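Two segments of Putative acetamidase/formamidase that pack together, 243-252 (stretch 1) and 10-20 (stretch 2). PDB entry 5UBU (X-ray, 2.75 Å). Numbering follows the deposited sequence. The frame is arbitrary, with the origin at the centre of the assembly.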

# COMPACT_ATOMS: atom_id res chain seq x y z
N ILE B 243 -25.81 -13.98 22.54
CA ILE B 243 -26.02 -14.07 21.10
C ILE B 243 -27.07 -15.12 20.73
O ILE B 243 -27.38 -16.01 21.53
CB ILE B 243 -24.71 -14.44 20.37
CG1 ILE B 243 -24.17 -15.80 20.84
CG2 ILE B 243 -23.66 -13.37 20.59
CD1 ILE B 243 -22.90 -16.24 20.14
N LYS B 244 -27.63 -14.97 19.53
CA LYS B 244 -28.60 -15.92 18.99
C LYS B 244 -27.92 -16.36 17.69
O LYS B 244 -27.62 -15.53 16.83
CB LYS B 244 -29.97 -15.27 18.71
CG LYS B 244 -31.19 -16.18 18.83
CD LYS B 244 -32.33 -15.89 17.87
CE LYS B 244 -33.65 -16.55 18.30
NZ LYS B 244 -34.60 -16.70 17.16
N VAL B 245 -27.65 -17.65 17.56
CA VAL B 245 -26.96 -18.19 16.40
C VAL B 245 -27.93 -19.02 15.57
O VAL B 245 -28.60 -19.90 16.11
CB VAL B 245 -25.78 -19.07 16.85
CG1 VAL B 245 -25.01 -19.63 15.65
CG2 VAL B 245 -24.86 -18.28 17.77
N ASP B 246 -28.01 -18.75 14.27
CA ASP B 246 -28.90 -19.50 13.40
C ASP B 246 -28.08 -19.92 12.17
O ASP B 246 -26.90 -19.56 12.05
CB ASP B 246 -30.15 -18.68 13.06
CG ASP B 246 -31.38 -19.57 12.69
OD1 ASP B 246 -31.21 -20.68 12.15
OD2 ASP B 246 -32.54 -19.12 12.95
N LEU B 247 -28.69 -20.72 11.29
CA LEU B 247 -28.01 -21.26 10.13
C LEU B 247 -28.79 -21.05 8.85
O LEU B 247 -29.98 -21.38 8.79
CB LEU B 247 -27.81 -22.76 10.34
CG LEU B 247 -27.08 -23.58 9.29
CD1 LEU B 247 -25.63 -23.15 9.19
CD2 LEU B 247 -27.17 -25.05 9.63
N ILE B 248 -28.12 -20.51 7.83
CA ILE B 248 -28.71 -20.29 6.50
C ILE B 248 -28.03 -21.29 5.59
O ILE B 248 -26.81 -21.32 5.46
CB ILE B 248 -28.50 -18.85 5.99
CG1 ILE B 248 -29.22 -17.84 6.90
CG2 ILE B 248 -29.02 -18.72 4.57
CD1 ILE B 248 -28.81 -16.40 6.69
N LYS B 249 -28.84 -22.13 4.95
CA LYS B 249 -28.32 -23.18 4.09
C LYS B 249 -27.99 -22.73 2.68
O LYS B 249 -28.72 -21.94 2.09
CB LYS B 249 -29.34 -24.32 4.00
CG LYS B 249 -29.76 -24.94 5.33
CD LYS B 249 -28.63 -25.64 6.09
CE LYS B 249 -28.10 -26.87 5.35
NZ LYS B 249 -27.08 -27.59 6.14
N ASN B 250 -26.87 -23.24 2.18
CA ASN B 250 -26.42 -23.03 0.81
C ASN B 250 -26.50 -21.57 0.31
O ASN B 250 -27.23 -21.25 -0.62
CB ASN B 250 -27.25 -23.97 -0.08
CG ASN B 250 -26.70 -24.13 -1.48
OD1 ASN B 250 -25.49 -24.00 -1.71
ND2 ASN B 250 -27.57 -24.45 -2.42
N TRP B 251 -25.73 -20.69 0.96
CA TRP B 251 -25.64 -19.27 0.61
C TRP B 251 -24.15 -18.99 0.50
O TRP B 251 -23.46 -18.84 1.50
CB TRP B 251 -26.37 -18.39 1.64
CG TRP B 251 -26.38 -16.92 1.35
CD1 TRP B 251 -26.51 -16.34 0.13
CD2 TRP B 251 -26.43 -15.86 2.30
NE1 TRP B 251 -26.53 -14.97 0.25
CE2 TRP B 251 -26.50 -14.65 1.58
CE3 TRP B 251 -26.39 -15.81 3.71
CZ2 TRP B 251 -26.52 -13.39 2.21
CZ3 TRP B 251 -26.41 -14.55 4.33
CH2 TRP B 251 -26.48 -13.37 3.58
N GLN B 252 -23.65 -18.98 -0.73
CA GLN B 252 -22.20 -18.85 -0.96
C GLN B 252 -21.72 -17.43 -0.74
O GLN B 252 -22.15 -16.51 -1.43
CB GLN B 252 -21.84 -19.36 -2.38
CG GLN B 252 -20.46 -20.00 -2.50
CD GLN B 252 -19.25 -19.12 -2.28
OE1 GLN B 252 -19.15 -18.00 -2.78
NE2 GLN B 252 -18.28 -19.67 -1.58
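Stretch 2 10-20: SIMVKRGVGAG

Stretch 1 is an extended strand from Ile243 to Ile248, already under way before the segment begins, followed by a loop to Gln252. Stretch 2 starts with Ser10 at the N-cap of a short helix, residues 11-15. The Ser10 side chain accepts a capping bond from Val13 N, with OG and N 3.3 Å apart. Gly16 leaves helical geometry and opens a type I beta turn that closes at Ala19. The helix axis passes 8.1 Å from the strand axis, and the two N-to-C directions make an angle of 60°. Together the stretches bury 668 Å².

Ile243 makes no contact. Lys244 meets the end of Met12, a selenomethionine with all three chi angles in t. This extended side chain brings Met12 CE to 3.3 Å from Lys244 O and 4.0 Å from Lys244 CD. The CA-to-CB bond of Val245 points away from stretch 2.

The CA-to-CB bond of Asp246 points toward stretch 2, and the residue is buried in the assembly. Its CB lies 3.5 Å from Met12 CE. Its carboxylate faces the turn, where Gly18 N donates a hydrogen bond to Asp246 OD1 at 2.9 Å. The same OD1 accepts from Leu247 N at 2.7 Å, so one oxygen ties the turn to the strand's own backbone. Space here is tight: an ideal CB on Gly18 would come within 3.0 Å of Asp246 OD1, and one on Gly16 within 2.7 Å of Asp246 OD2. The Gly16 CB would also clash with Met12 O in its own stretch.

Leu247 O receives the second hydrogen bond between the stretches, from Val17 N at 3.0 Å and nearly straight at 167°. Gly16 CA adds a CA-H...O contact to Leu247 O at 3.4 Å. Beside them, Leu247 CB and Val17 CG2 are 4.1 Å apart.

Ile248 CA and Gly16 CA, 4.8 Å apart, are the nearest CA pair across the stretches. The CA-to-CB bond of Ile248 points sideways, but the end of the side chain comes nearer to stretch 2. Ile248 CD1 packs 3.8 Å from Ile11 CG2, and Ile248 CG2 lies over a face of the Arg15 guanidinium.

In the loop, Lys249 CG touches Val17 CG1 at 3.8 Å. Asn250 O approaches the guanidinium edge, 4.0 Å from Arg15 NH1. The CA-to-CB bond of Trp251 points toward stretch 2. Arg15 CZ sits 4.5 Å from the centroid of the Trp251 five-membered ring, over the face, in a cation-pi contact. Ile11 CG2 covers the same ring system, 4.0 Å from Trp251 CH2. Gln252 is out of reach.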

# COMPACT_ATOMS: atom_id res chain seq x y z
N SER B 10 -35.25 -9.42 8.24
CA SER B 10 -33.83 -9.81 8.19
C SER B 10 -33.62 -11.12 7.44
O SER B 10 -34.53 -11.95 7.36
CB SER B 10 -33.23 -9.93 9.61
OG SER B 10 -33.80 -11.03 10.31
N ILE B 11 -32.42 -11.29 6.91
CA ILE B 11 -32.07 -12.49 6.16
C ILE B 11 -32.06 -13.70 7.10
O ILE B 11 -32.46 -14.79 6.72
CB ILE B 11 -30.73 -12.32 5.40
CG1 ILE B 11 -30.85 -11.14 4.42
CG2 ILE B 11 -30.36 -13.59 4.66
CD1 ILE B 11 -29.58 -10.79 3.67
N MSE B 12 -31.63 -13.47 8.33
CA MSE B 12 -31.58 -14.54 9.33
C MSE B 12 -32.94 -15.10 9.64
O MSE B 12 -33.10 -16.31 9.75
CB MSE B 12 -31.01 -13.97 10.63
CG MSE B 12 -30.91 -15.01 11.74
SE MSE B 12 -30.51 -14.02 13.39
CE MSE B 12 -30.12 -15.51 14.61
N VAL B 13 -33.93 -14.24 9.80
CA VAL B 13 -35.28 -14.69 10.12
C VAL B 13 -35.97 -15.29 8.89
O VAL B 13 -36.65 -16.31 9.01
CB VAL B 13 -36.11 -13.56 10.75
CG1 VAL B 13 -37.57 -13.97 10.95
CG2 VAL B 13 -35.49 -13.15 12.08
N LYS B 14 -35.77 -14.69 7.72
CA LYS B 14 -36.40 -15.19 6.50
C LYS B 14 -35.80 -16.47 5.93
O LYS B 14 -36.51 -17.22 5.27
CB LYS B 14 -36.45 -14.12 5.39
CG LYS B 14 -37.54 -13.08 5.63
CD LYS B 14 -37.87 -12.29 4.37
CE LYS B 14 -39.30 -11.77 4.47
NZ LYS B 14 -39.75 -10.94 3.31
N ARG B 15 -34.52 -16.72 6.19
CA ARG B 15 -33.86 -17.92 5.66
C ARG B 15 -33.26 -18.85 6.70
O ARG B 15 -32.86 -19.96 6.36
CB ARG B 15 -32.78 -17.50 4.66
CG ARG B 15 -33.31 -16.71 3.48
CD ARG B 15 -32.18 -16.36 2.53
NE ARG B 15 -31.60 -17.55 1.91
CZ ARG B 15 -30.54 -17.55 1.10
NH1 ARG B 15 -30.10 -18.70 0.59
NH2 ARG B 15 -29.92 -16.41 0.81
N GLY B 16 -33.19 -18.41 7.95
CA GLY B 16 -32.64 -19.25 9.02
C GLY B 16 -33.54 -20.44 9.30
O GLY B 16 -34.77 -20.28 9.44
N VAL B 17 -32.94 -21.62 9.37
CA VAL B 17 -33.70 -22.86 9.62
C VAL B 17 -34.29 -22.93 11.03
O VAL B 17 -35.30 -23.60 11.24
CB VAL B 17 -32.86 -24.14 9.34
CG1 VAL B 17 -32.43 -24.18 7.88
CG2 VAL B 17 -31.65 -24.25 10.26
N GLY B 18 -33.65 -22.23 11.97
CA GLY B 18 -34.09 -22.23 13.37
C GLY B 18 -35.17 -21.21 13.71
O GLY B 18 -35.59 -21.13 14.87
N ALA B 19 -35.61 -20.42 12.72
CA ALA B 19 -36.65 -19.44 12.95
C ALA B 19 -37.91 -20.16 13.47
O ALA B 19 -38.35 -21.22 12.97
CB ALA B 19 -36.97 -18.65 11.70
N GLY B 20 -38.46 -19.60 14.52
CA GLY B 20 -39.68 -20.15 15.14
C GLY B 20 -39.47 -21.10 16.31
O GLY B 20 -40.42 -21.36 17.06